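Local coordinates for uncharacterized protein (Pseudomonas syringae pv. tomato, PDB 3K4I) that is of unknown function but belongs to the RraA-like family, assembles from three subunits and carries bound magnesium in the crystal, at residues I44-P49 against P134-G139; G50-G55 against L170-G175. One frame throughout, in Å; residues are numbered along the deposited sequence.

Contact 1: residues I44-P49 against P134-G139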
loop_
_atom_site.group_PDB
_atom_site.type_symbol
_atom_site.label_atom_id
_atom_site.label_comp_id
_atom_site.label_asym_id
_atom_site.label_seq_id
_atom_site.Cartn_x
_atom_site.Cartn_y
_atom_site.Cartn_z
ATOM N N ILE C 44 -9.381 4.386 3.732
ATOM C CA ILE C 44 -9.942 3.807 2.509
ATOM C C ILE C 44 -9.071 4.235 1.306
ATOM O O ILE C 44 -9.221 5.334 0.768
ATOM C CB ILE C 44 -11.465 4.098 2.313
ATOM C CG1 ILE C 44 -12.276 3.573 3.508
ATOM C CG2 ILE C 44 -11.983 3.417 0.999
ATOM C CD1 ILE C 44 -13.785 3.615 3.375
ATOM N N ALA C 45 -8.145 3.366 0.935
ATOM C CA ALA C 45 -7.048 3.702 0.062
ATOM C C ALA C 45 -7.333 3.349 -1.394
ATOM O O ALA C 45 -7.958 2.338 -1.690
ATOM C CB ALA C 45 -5.759 3.015 0.542
ATOM N N SER C 46 -6.831 4.169 -2.306
ATOM C CA SER C 46 -6.781 3.759 -3.692
ATOM C C SER C 46 -5.983 2.442 -3.858
ATOM O O SER C 46 -4.827 2.334 -3.419
ATOM C CB SER C 46 -6.161 4.869 -4.539
ATOM O OG SER C 46 -6.023 4.389 -5.858
ATOM N N GLN C 47 -6.622 1.457 -4.506
ATOM C CA GLN C 47 -5.994 0.163 -4.783
ATOM C C GLN C 47 -5.482 0.008 -6.205
ATOM O O GLN C 47 -4.803 -0.964 -6.525
ATOM C CB GLN C 47 -6.956 -0.990 -4.448
ATOM C CG GLN C 47 -7.393 -1.047 -2.967
ATOM C CD GLN C 47 -6.241 -1.225 -1.991
ATOM O OE1 GLN C 47 -5.202 -1.824 -2.318
ATOM N NE2 GLN C 47 -6.400 -0.683 -0.798
ATOM N N VAL C 48 -5.835 0.944 -7.088
ATOM C CA VAL C 48 -5.393 0.828 -8.467
ATOM C C VAL C 48 -4.674 2.119 -8.809
ATOM O O VAL C 48 -5.307 3.159 -8.930
ATOM C CB VAL C 48 -6.566 0.564 -9.457
ATOM C CG1 VAL C 48 -6.039 0.501 -10.907
ATOM C CG2 VAL C 48 -7.273 -0.753 -9.115
ATOM N N PRO C 49 -3.349 2.055 -8.996
ATOM C CA PRO C 49 -2.614 3.287 -9.292
ATOM C C PRO C 49 -3.127 4.065 -10.530
ATOM O O PRO C 49 -3.505 3.463 -11.538
ATOM C CB PRO C 49 -1.171 2.797 -9.483
ATOM C CG PRO C 49 -1.092 1.584 -8.529
ATOM C CD PRO C 49 -2.447 0.929 -8.656
ATOM N N PRO C 134 -11.738 1.959 -10.818
ATOM C CA PRO C 134 -11.418 2.732 -9.635
ATOM C C PRO C 134 -11.953 2.111 -8.328
ATOM O O PRO C 134 -13.114 2.292 -7.966
ATOM C CB PRO C 134 -12.043 4.103 -9.935
ATOM C CG PRO C 134 -12.163 4.128 -11.485
ATOM C CD PRO C 134 -12.611 2.721 -11.741
ATOM N N LEU C 135 -11.080 1.353 -7.680
ATOM C CA LEU C 135 -11.407 0.657 -6.424
ATOM C C LEU C 135 -10.665 1.257 -5.267
ATOM O O LEU C 135 -9.431 1.407 -5.309
ATOM C CB LEU C 135 -10.991 -0.825 -6.528
ATOM C CG LEU C 135 -11.131 -1.659 -5.237
ATOM C CD1 LEU C 135 -12.597 -1.755 -4.993
ATOM C CD2 LEU C 135 -10.555 -3.046 -5.425
ATOM N N PHE C 136 -11.413 1.539 -4.203
ATOM C CA PHE C 136 -10.848 2.085 -2.992
ATOM C C PHE C 136 -11.296 1.218 -1.840
ATOM O O PHE C 136 -12.488 0.902 -1.736
ATOM C CB PHE C 136 -11.350 3.516 -2.870
ATOM C CG PHE C 136 -11.005 4.342 -4.055
ATOM C CD1 PHE C 136 -9.851 5.129 -4.060
ATOM C CD2 PHE C 136 -11.790 4.292 -5.203
ATOM C CE1 PHE C 136 -9.511 5.885 -5.180
ATOM C CE2 PHE C 136 -11.428 5.027 -6.361
ATOM C CZ PHE C 136 -10.285 5.820 -6.338
ATOM N N SER C 137 -10.366 0.805 -0.983
ATOM C CA SER C 137 -10.720 -0.100 0.095
ATOM C C SER C 137 -9.671 -0.061 1.182
ATOM O O SER C 137 -8.617 0.537 1.012
ATOM C CB SER C 137 -10.793 -1.541 -0.439
ATOM O OG SER C 137 -9.499 -1.998 -0.802
ATOM N N ARG C 138 -9.956 -0.744 2.285
ATOM C CA ARG C 138 -8.988 -0.873 3.370
ATOM C C ARG C 138 -7.932 -1.937 3.100
ATOM O O ARG C 138 -7.089 -2.243 3.961
ATOM C CB ARG C 138 -9.700 -1.196 4.675
ATOM C CG ARG C 138 -10.643 -0.077 5.120
ATOM C CD ARG C 138 -11.121 -0.255 6.568
ATOM N NE ARG C 138 -12.203 0.709 6.806
ATOM C CZ ARG C 138 -12.046 2.030 6.930
ATOM N NH1 ARG C 138 -10.848 2.574 6.887
ATOM N NH2 ARG C 138 -13.124 2.815 7.105
ATOM N N GLY C 139 -7.988 -2.550 1.934
ATOM C CA GLY C 139 -7.003 -3.592 1.639
ATOM C C GLY C 139 -7.495 -4.660 0.706
ATOM O O GLY C 139 -8.576 -4.529 0.090
HETATM O O HOH W 1 -8.018 3.056 -7.117
#
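Gln47 and Ala45 grip the same acceptor, the carbonyl oxygen of Ser137, from opposite faces of its plane. Ala45 N reaches Ser137 O at 2.9 Å, and the carboxamide of Gln47 adds a second bond, NE2 to Ser137 O at 3.1 Å, lying almost in the amide plane. CG of Gln47 stands anti to the carbonyl carbon (chi1 -61°), within 3.2 Å of Ser137 OG; the bend at chi2 then turns CD, and the amide with it, toward Ser137. The other end of the amide, OE1, is held by Arg140, so both ends fix its rotation. Ser137 N returns a bond to Ala45 O, and Gln47 N bonds Leu135 O. The backbone bonds pair strand 45-46 antiparallel with strand 135-137, edge against edge, at the margin of the mixed sheet of this RraA-like fold; strand 115-119 pairs with the latter in parallel. A water is the third element: it accepts from Val48 N, donates to Leu135 O and bonds Ser46 OG at 2.7 Å, while sitting above one face of the Phe136 ring. Carbon contacts complete the interface. Ser46 CB lies 3.6 Å from Phe136 CE1, and Ile44 CG2 packs on Phe136 CB at 3.9 Å. Against a charged group instead, Ile44 CG1 lies over one face of the Arg138 guanidinium, toward its rim; that guanidinium forms salt bridges with Asp119 and Asp161.

Contact 2: residues G50-G55 against L170-G175; sequences GTRCVG and LMVCDG
Cys53 and Cys173 form a hydrogen-bonded antiparallel pair, as do Gly55 and Met171, with Val54 and Val172 the non-hydrogen-bonded pair between them, and the axes of strands 53-55 and 170-174 run 4.9 Å apart at 178°. This is a regular antiparallel ladder inside the mixed sheet of the RraA-like fold, where strand 170-174 is bordered on its other edge by strand 177-181. Two CA-H...O contacts, from Val172 to Cys53 O and from Val54 to Met171 O, fill the intervals between the amide bonds. On one face, Val54 and Val172 run alongside each other in the same direction, CG2 of Val54 to CG1 of Val172 at 4.1 Å. Each valine has CG1 anti to its backbone N (chi1 -177° in Val54), and in Val54 this branch meets Leu170 CD1 at 3.9 Å. The opposite face carries sulfur: Cys53 SG rests 3.9 Å from Cys173 CB, and Cys53 also packs on Phe136, Cys173 on Cys178. Met171, present as selenomethionine, sets out on that face too, but its bends at chi2 and chi3 carry the selenium and CE off strand 53-55, and the side chain packs against Val86 and Val88 of strand 85-90. Toward the loop end, Arg52 CB approaches Asp174 CB. Their charged ends do not touch; Arg52 NH2 bonds Cys20 O, while Asp174 OD1 is held by Thr25 and by Ser176 N. Nearby, Gly175 N bonds Asp126 of a second subunit. A water in the guanidinium plane bridges the two side chains, accepting from Arg52 NE at 3.1 Å and donating to Asp174 OD2 at 2.7 Å.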
loop_
_atom_site.group_PDB
_atom_site.type_symbol
_atom_site.label_atom_id
_atom_site.label_comp_id
_atom_site.label_asym_id
_atom_site.label_seq_id
_atom_site.Cartn_x
_atom_site.Cartn_y
_atom_site.Cartn_z
ATOM N N GLY C 50 -3.206 5.379 -10.394
ATOM C CA GLY C 50 -3.613 6.250 -11.503
ATOM C C GLY C 50 -5.099 6.366 -11.787
ATOM O O GLY C 50 -5.502 6.948 -12.821
ATOM N N THR C 51 -5.922 5.806 -10.910
ATOM C CA THR C 51 -7.375 5.881 -11.103
ATOM C C THR C 51 -8.029 6.965 -10.240
ATOM O O THR C 51 -7.449 7.449 -9.250
ATOM C CB THR C 51 -8.070 4.534 -10.831
ATOM O OG1 THR C 51 -7.753 4.076 -9.493
ATOM C CG2 THR C 51 -7.650 3.498 -11.903
ATOM N N ARG C 52 -9.232 7.341 -10.637
ATOM C CA ARG C 52 -10.059 8.281 -9.886
ATOM C C ARG C 52 -11.503 8.080 -10.306
ATOM O O ARG C 52 -11.772 7.470 -11.329
ATOM C CB ARG C 52 -9.594 9.738 -10.122
ATOM C CG ARG C 52 -9.731 10.219 -11.568
ATOM C CD ARG C 52 -9.128 11.621 -11.743
ATOM N NE ARG C 52 -9.721 12.646 -10.880
ATOM C CZ ARG C 52 -10.923 13.192 -11.060
ATOM N NH1 ARG C 52 -11.685 12.823 -12.078
ATOM N NH2 ARG C 52 -11.372 14.115 -10.215
ATOM N N CYS C 53 -12.431 8.538 -9.492
ATOM C CA CYS C 53 -13.838 8.521 -9.900
ATOM C C CYS C 53 -14.607 9.631 -9.263
ATOM O O CYS C 53 -14.294 10.084 -8.137
ATOM C CB CYS C 53 -14.544 7.169 -9.609
ATOM S SG CYS C 53 -14.466 6.673 -7.866
ATOM N N VAL C 54 -15.659 10.007 -9.985
ATOM C CA VAL C 54 -16.666 10.945 -9.535
ATOM C C VAL C 54 -18.024 10.340 -9.813
ATOM O O VAL C 54 -18.304 9.874 -10.926
ATOM C CB VAL C 54 -16.560 12.288 -10.315
ATOM C CG1 VAL C 54 -17.574 13.265 -9.780
ATOM C CG2 VAL C 54 -15.150 12.839 -10.174
ATOM N N GLY C 55 -18.896 10.329 -8.815
ATOM C CA GLY C 55 -20.269 9.852 -9.093
ATOM C C GLY C 55 -21.140 9.913 -7.855
ATOM O O GLY C 55 -20.731 10.446 -6.809
ATOM N N LEU C 170 -22.345 13.157 -3.313
ATOM C CA LEU C 170 -21.320 13.222 -4.331
ATOM C C LEU C 170 -20.015 12.586 -3.827
ATOM O O LEU C 170 -19.446 13.049 -2.837
ATOM C CB LEU C 170 -21.122 14.690 -4.715
ATOM C CG LEU C 170 -19.914 14.989 -5.611
ATOM C CD1 LEU C 170 -20.081 14.325 -6.969
ATOM C CD2 LEU C 170 -19.750 16.507 -5.740
HETATM N N MSE C 171 -19.517 11.573 -4.539
HETATM C CA MSE C 171 -18.275 10.851 -4.128
HETATM C C MSE C 171 -17.176 11.213 -5.095
HETATM O O MSE C 171 -17.370 11.116 -6.344
HETATM C CB MSE C 171 -18.462 9.329 -4.214
HETATM C CG MSE C 171 -19.569 8.765 -3.357
HETATM SE SE MSE C 171 -19.303 9.108 -1.429
HETATM C CE MSE C 171 -17.564 8.247 -1.141
ATOM N N VAL C 172 -16.029 11.628 -4.560
ATOM C CA VAL C 172 -14.861 11.926 -5.410
ATOM C C VAL C 172 -13.678 11.225 -4.759
ATOM O O VAL C 172 -13.467 11.342 -3.526
ATOM C CB VAL C 172 -14.580 13.417 -5.575
ATOM C CG1 VAL C 172 -13.351 13.616 -6.543
ATOM C CG2 VAL C 172 -15.838 14.155 -6.128
ATOM N N CYS C 173 -12.994 10.414 -5.566
ATOM C CA CYS C 173 -11.908 9.582 -5.068
ATOM C C CYS C 173 -10.742 9.644 -6.019
ATOM O O CYS C 173 -10.950 9.625 -7.231
ATOM C CB CYS C 173 -12.362 8.119 -4.977
ATOM S SG CYS C 173 -13.902 7.882 -4.086
ATOM N N ASP C 174 -9.530 9.683 -5.461
ATOM C CA ASP C 174 -8.296 9.633 -6.245
ATOM C C ASP C 174 -7.160 9.008 -5.438
ATOM O O ASP C 174 -7.411 8.299 -4.441
ATOM C CB ASP C 174 -7.932 11.039 -6.795
ATOM C CG ASP C 174 -7.709 12.096 -5.698
ATOM O OD1 ASP C 174 -7.449 11.771 -4.511
ATOM O OD2 ASP C 174 -7.779 13.294 -6.035
ATOM N N GLY C 175 -5.920 9.242 -5.857
ATOM C CA GLY C 175 -4.763 8.653 -5.147
ATOM C C GLY C 175 -4.662 9.008 -3.670
ATOM O O GLY C 175 -4.082 8.237 -2.870
HETATM O O HOH W 2 -7.983 13.925 -8.604
#

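From the N terminus, the chain passes helices 14-19 and 25-33, lays down strand 45-46, and turns directly into strand 53-63, so the first halves of both contacts follow each other. Contact 1 closes when strand 135-137 comes back, after a loop of 84 residues that includes the parallel strands 85-90 and 115-119. Contact 2 closes later, at strand 170-174, beyond 114 intervening residues. The two closures therefore cross instead of nesting. Both tie into one sheet, contact 1 pairing the short edge strand 45-46 with strand 135-137, contact 2 pairing the long strand 53-63 with strand 170-174, and they meet where Phe136 CZ packs against Cys173 CB at 3.4 Å and Pro134 CG against Arg52 O.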